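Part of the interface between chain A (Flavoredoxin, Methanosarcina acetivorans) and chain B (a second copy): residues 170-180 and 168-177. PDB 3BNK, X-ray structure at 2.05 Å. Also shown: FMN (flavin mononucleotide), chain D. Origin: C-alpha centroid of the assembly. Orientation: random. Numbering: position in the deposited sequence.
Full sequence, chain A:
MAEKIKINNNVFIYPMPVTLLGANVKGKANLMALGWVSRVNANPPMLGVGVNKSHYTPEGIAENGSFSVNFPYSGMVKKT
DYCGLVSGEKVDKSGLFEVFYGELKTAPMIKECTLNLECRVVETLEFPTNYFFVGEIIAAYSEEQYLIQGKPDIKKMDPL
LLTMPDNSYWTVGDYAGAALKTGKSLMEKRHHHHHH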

# COMPACT_ATOMS: atom_id res chain seq x y z
N TRP A 170 6.50 12.84 -0.85
CA TRP A 170 5.46 13.69 -1.42
C TRP A 170 4.35 13.88 -0.39
O TRP A 170 4.18 13.04 0.50
CB TRP A 170 4.85 13.06 -2.69
CG TRP A 170 5.88 12.58 -3.64
CD1 TRP A 170 6.44 11.33 -3.68
CD2 TRP A 170 6.53 13.35 -4.66
NE1 TRP A 170 7.37 11.27 -4.69
CE2 TRP A 170 7.46 12.50 -5.30
CE3 TRP A 170 6.42 14.68 -5.10
CZ2 TRP A 170 8.28 12.93 -6.37
CZ3 TRP A 170 7.23 15.11 -6.16
CH2 TRP A 170 8.15 14.23 -6.77
N THR A 171 3.58 14.96 -0.51
CA THR A 171 2.33 15.06 0.27
C THR A 171 1.15 14.82 -0.65
O THR A 171 1.34 14.66 -1.85
CB THR A 171 2.19 16.40 1.01
OG1 THR A 171 2.44 17.49 0.11
CG2 THR A 171 3.15 16.47 2.18
N VAL A 172 -0.06 14.81 -0.09
CA VAL A 172 -1.28 14.60 -0.87
C VAL A 172 -1.69 15.89 -1.59
O VAL A 172 -1.52 17.00 -1.07
CB VAL A 172 -2.43 14.04 0.02
CG1 VAL A 172 -3.72 13.87 -0.78
CG2 VAL A 172 -2.00 12.70 0.67
N GLY A 173 -2.21 15.73 -2.81
CA GLY A 173 -2.62 16.85 -3.64
C GLY A 173 -4.10 17.13 -3.54
O GLY A 173 -4.68 17.08 -2.45
N ASP A 174 -4.71 17.42 -4.68
CA ASP A 174 -6.06 17.97 -4.71
C ASP A 174 -7.07 16.85 -4.88
O ASP A 174 -6.78 15.82 -5.48
CB ASP A 174 -6.22 18.98 -5.86
CG ASP A 174 -5.18 20.10 -5.82
OD1 ASP A 174 -5.08 20.81 -4.80
OD2 ASP A 174 -4.47 20.27 -6.83
N TYR A 175 -8.27 17.08 -4.35
CA TYR A 175 -9.41 16.22 -4.61
C TYR A 175 -9.61 16.01 -6.12
O TYR A 175 -9.49 16.94 -6.91
CB TYR A 175 -10.66 16.81 -3.97
CG TYR A 175 -11.91 15.97 -4.05
CD1 TYR A 175 -12.16 14.96 -3.11
CD2 TYR A 175 -12.88 16.21 -5.03
CE1 TYR A 175 -13.33 14.20 -3.16
CE2 TYR A 175 -14.05 15.45 -5.09
CZ TYR A 175 -14.27 14.45 -4.15
OH TYR A 175 -15.42 13.70 -4.20
N ALA A 176 -9.87 14.76 -6.50
CA ALA A 176 -9.92 14.39 -7.91
C ALA A 176 -11.19 13.63 -8.29
O ALA A 176 -11.28 13.09 -9.38
CB ALA A 176 -8.66 13.58 -8.30
N GLY A 177 -12.16 13.59 -7.38
CA GLY A 177 -13.43 12.91 -7.67
C GLY A 177 -13.96 12.02 -6.56
O GLY A 177 -13.26 11.73 -5.58
N ALA A 178 -15.21 11.59 -6.73
CA ALA A 178 -15.88 10.71 -5.78
C ALA A 178 -15.70 9.27 -6.22
O ALA A 178 -16.10 8.91 -7.33
CB ALA A 178 -17.35 11.06 -5.67
N ALA A 179 -15.06 8.46 -5.38
CA ALA A 179 -14.90 7.04 -5.70
C ALA A 179 -16.21 6.30 -5.47
O ALA A 179 -17.03 6.71 -4.64
CB ALA A 179 -13.77 6.42 -4.88
N LEU A 180 -16.41 5.22 -6.23
CA LEU A 180 -17.66 4.47 -6.25
C LEU A 180 -18.86 5.37 -6.63
O LEU A 180 -19.97 5.19 -6.12
CB LEU A 180 -17.90 3.75 -4.91
CG LEU A 180 -16.85 2.70 -4.50
CD1 LEU A 180 -16.91 2.41 -3.01
CD2 LEU A 180 -16.97 1.42 -5.33
N SER B 168 -12.89 9.05 -1.61
CA SER B 168 -12.35 10.17 -2.41
C SER B 168 -11.14 9.76 -3.24
O SER B 168 -10.37 8.89 -2.86
CB SER B 168 -11.99 11.36 -1.51
OG SER B 168 -13.01 11.66 -0.56
N TYR B 169 -10.99 10.40 -4.40
CA TYR B 169 -9.76 10.31 -5.17
C TYR B 169 -8.98 11.58 -4.96
O TYR B 169 -9.56 12.64 -4.68
CB TYR B 169 -10.06 10.13 -6.65
CG TYR B 169 -10.58 8.77 -7.07
CD1 TYR B 169 -11.86 8.64 -7.62
CD2 TYR B 169 -9.78 7.62 -6.96
CE1 TYR B 169 -12.34 7.41 -8.03
CE2 TYR B 169 -10.26 6.37 -7.38
CZ TYR B 169 -11.55 6.27 -7.92
OH TYR B 169 -12.06 5.06 -8.34
N TRP B 170 -7.65 11.45 -5.08
CA TRP B 170 -6.70 12.55 -4.92
C TRP B 170 -5.58 12.35 -5.94
O TRP B 170 -5.37 11.23 -6.44
CB TRP B 170 -6.10 12.58 -3.49
CG TRP B 170 -7.13 12.42 -2.42
CD1 TRP B 170 -7.62 11.24 -1.92
CD2 TRP B 170 -7.82 13.46 -1.73
NE1 TRP B 170 -8.57 11.49 -0.96
CE2 TRP B 170 -8.72 12.85 -0.83
CE3 TRP B 170 -7.77 14.86 -1.78
CZ2 TRP B 170 -9.56 13.58 0.01
CZ3 TRP B 170 -8.61 15.60 -0.95
CH2 TRP B 170 -9.50 14.95 -0.06
N THR B 171 -4.88 13.43 -6.26
CA THR B 171 -3.61 13.31 -6.97
C THR B 171 -2.45 13.55 -6.01
O THR B 171 -2.66 13.93 -4.85
CB THR B 171 -3.52 14.25 -8.20
OG1 THR B 171 -3.88 15.58 -7.81
CG2 THR B 171 -4.44 13.76 -9.31
N VAL B 172 -1.23 13.31 -6.50
CA VAL B 172 -0.01 13.47 -5.71
C VAL B 172 0.29 14.97 -5.60
O VAL B 172 0.15 15.70 -6.59
CB VAL B 172 1.19 12.75 -6.37
CG1 VAL B 172 2.49 13.00 -5.59
CG2 VAL B 172 0.91 11.23 -6.53
N GLY B 173 0.67 15.40 -4.40
CA GLY B 173 0.94 16.81 -4.12
C GLY B 173 2.39 17.20 -4.34
O GLY B 173 3.06 16.68 -5.23
N ASP B 174 2.87 18.11 -3.49
CA ASP B 174 4.23 18.62 -3.60
C ASP B 174 5.29 17.68 -3.01
O ASP B 174 5.01 16.91 -2.09
CB ASP B 174 4.32 19.96 -2.89
CG ASP B 174 3.45 21.03 -3.53
OD1 ASP B 174 3.15 20.97 -4.75
OD2 ASP B 174 3.08 21.95 -2.79
N TYR B 175 6.50 17.76 -3.57
CA TYR B 175 7.68 17.10 -3.03
C TYR B 175 7.78 17.49 -1.57
O TYR B 175 7.43 18.61 -1.21
CB TYR B 175 8.91 17.57 -3.80
CG TYR B 175 10.22 16.89 -3.49
CD1 TYR B 175 10.63 15.77 -4.23
CD2 TYR B 175 11.08 17.39 -2.51
CE1 TYR B 175 11.88 15.16 -3.99
CE2 TYR B 175 12.32 16.78 -2.27
CZ TYR B 175 12.71 15.66 -3.01
OH TYR B 175 13.94 15.06 -2.78
N ALA B 176 8.23 16.57 -0.73
CA ALA B 176 8.21 16.79 0.71
C ALA B 176 9.52 16.41 1.37
O ALA B 176 9.63 16.43 2.61
CB ALA B 176 7.01 16.03 1.36
N GLY B 177 10.52 16.09 0.55
CA GLY B 177 11.85 15.76 1.06
C GLY B 177 12.47 14.57 0.37
O GLY B 177 11.79 13.82 -0.35
N1 FMN D . -12.15 -4.59 -4.09
C2 FMN D . -11.25 -5.45 -3.50
O2 FMN D . -11.59 -6.61 -3.28
N3 FMN D . -9.97 -5.02 -3.19
C4 FMN D . -9.61 -3.71 -3.46
O4 FMN D . -8.49 -3.32 -3.17
C4A FMN D . -10.54 -2.83 -4.06
N5 FMN D . -10.19 -1.52 -4.33
C5A FMN D . -11.10 -0.66 -4.93
C6 FMN D . -10.70 0.66 -5.21
C7 FMN D . -11.60 1.54 -5.81
C7M FMN D . -11.12 2.91 -6.20
C8 FMN D . -12.90 1.11 -6.13
C8M FMN D . -13.81 1.95 -7.00
C9 FMN D . -13.28 -0.21 -5.86
C9A FMN D . -12.38 -1.11 -5.27
N10 FMN D . -12.74 -2.43 -4.99
C10 FMN D . -11.82 -3.28 -4.38
C1' FMN D . -14.08 -2.97 -5.43
C2' FMN D . -13.99 -3.82 -6.70
O2' FMN D . -13.13 -3.21 -7.64
C3' FMN D . -15.37 -3.96 -7.35
O3' FMN D . -16.30 -4.62 -6.52
C4' FMN D . -15.26 -4.63 -8.72
O4' FMN D . -16.49 -4.49 -9.39
C5' FMN D . -14.89 -6.11 -8.69
O5' FMN D . -14.80 -6.48 -10.05
P FMN D . -14.98 -8.00 -10.56
O1P FMN D . -16.22 -8.58 -9.95
O2P FMN D . -13.79 -8.78 -10.07
O3P FMN D . -15.03 -8.09 -12.06
O HOH W 1 5.07 18.79 0.66
O HOH W 2 0.91 19.02 -1.39
O HOH W 3 -15.83 12.15 -2.06

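When a strand pairs with its own copy, each contact tends to occur twice, and this flavoredoxin interface illustrates the rule. The strands run antiparallel and hydrogen-bond through their backbones. Thr A171 N donates to Asp B174 O (2.9 Å) and Gly B173 N to Thr A171 O (2.7 Å); their counterparts are Thr B171 N to Asp A174 O (3.2 Å) and Gly A173 N to Thr B171 O (2.8 Å). Beyond these two matched pairs, Ala A176 N donates to Tyr B169 O (2.8 Å).

At the centre the chains approach so closely that the CA atoms of Gly A173 and Gly B173 lie 3.6 Å apart. A CB on Gly A173 would clash with Thr B171 O and Val B172 O, and one on Gly B173 with Thr A171 O and Val A172 O, so absence of a side chain permits the approach.

The aromatic contacts are also doubled. The edge of Tyr B175 meets the face of Trp A170, and the edge of Tyr A175 meets the face of Trp B170, with planes nearly perpendicular. Valine extends each apolar patch: Val B172 CG1 packs 3.7 Å from Trp A170 CB. Both tryptophans are buried. Separately, small Ala A179 sets its CB over the Tyr B169 ring, 3.9 Å from the centroid.

The oxygen of water 2 lies 2.6 Å from Thr A171 OG1 and accepts a hydrogen bond from Asp B174 N at 3.0 Å, bridging the chains.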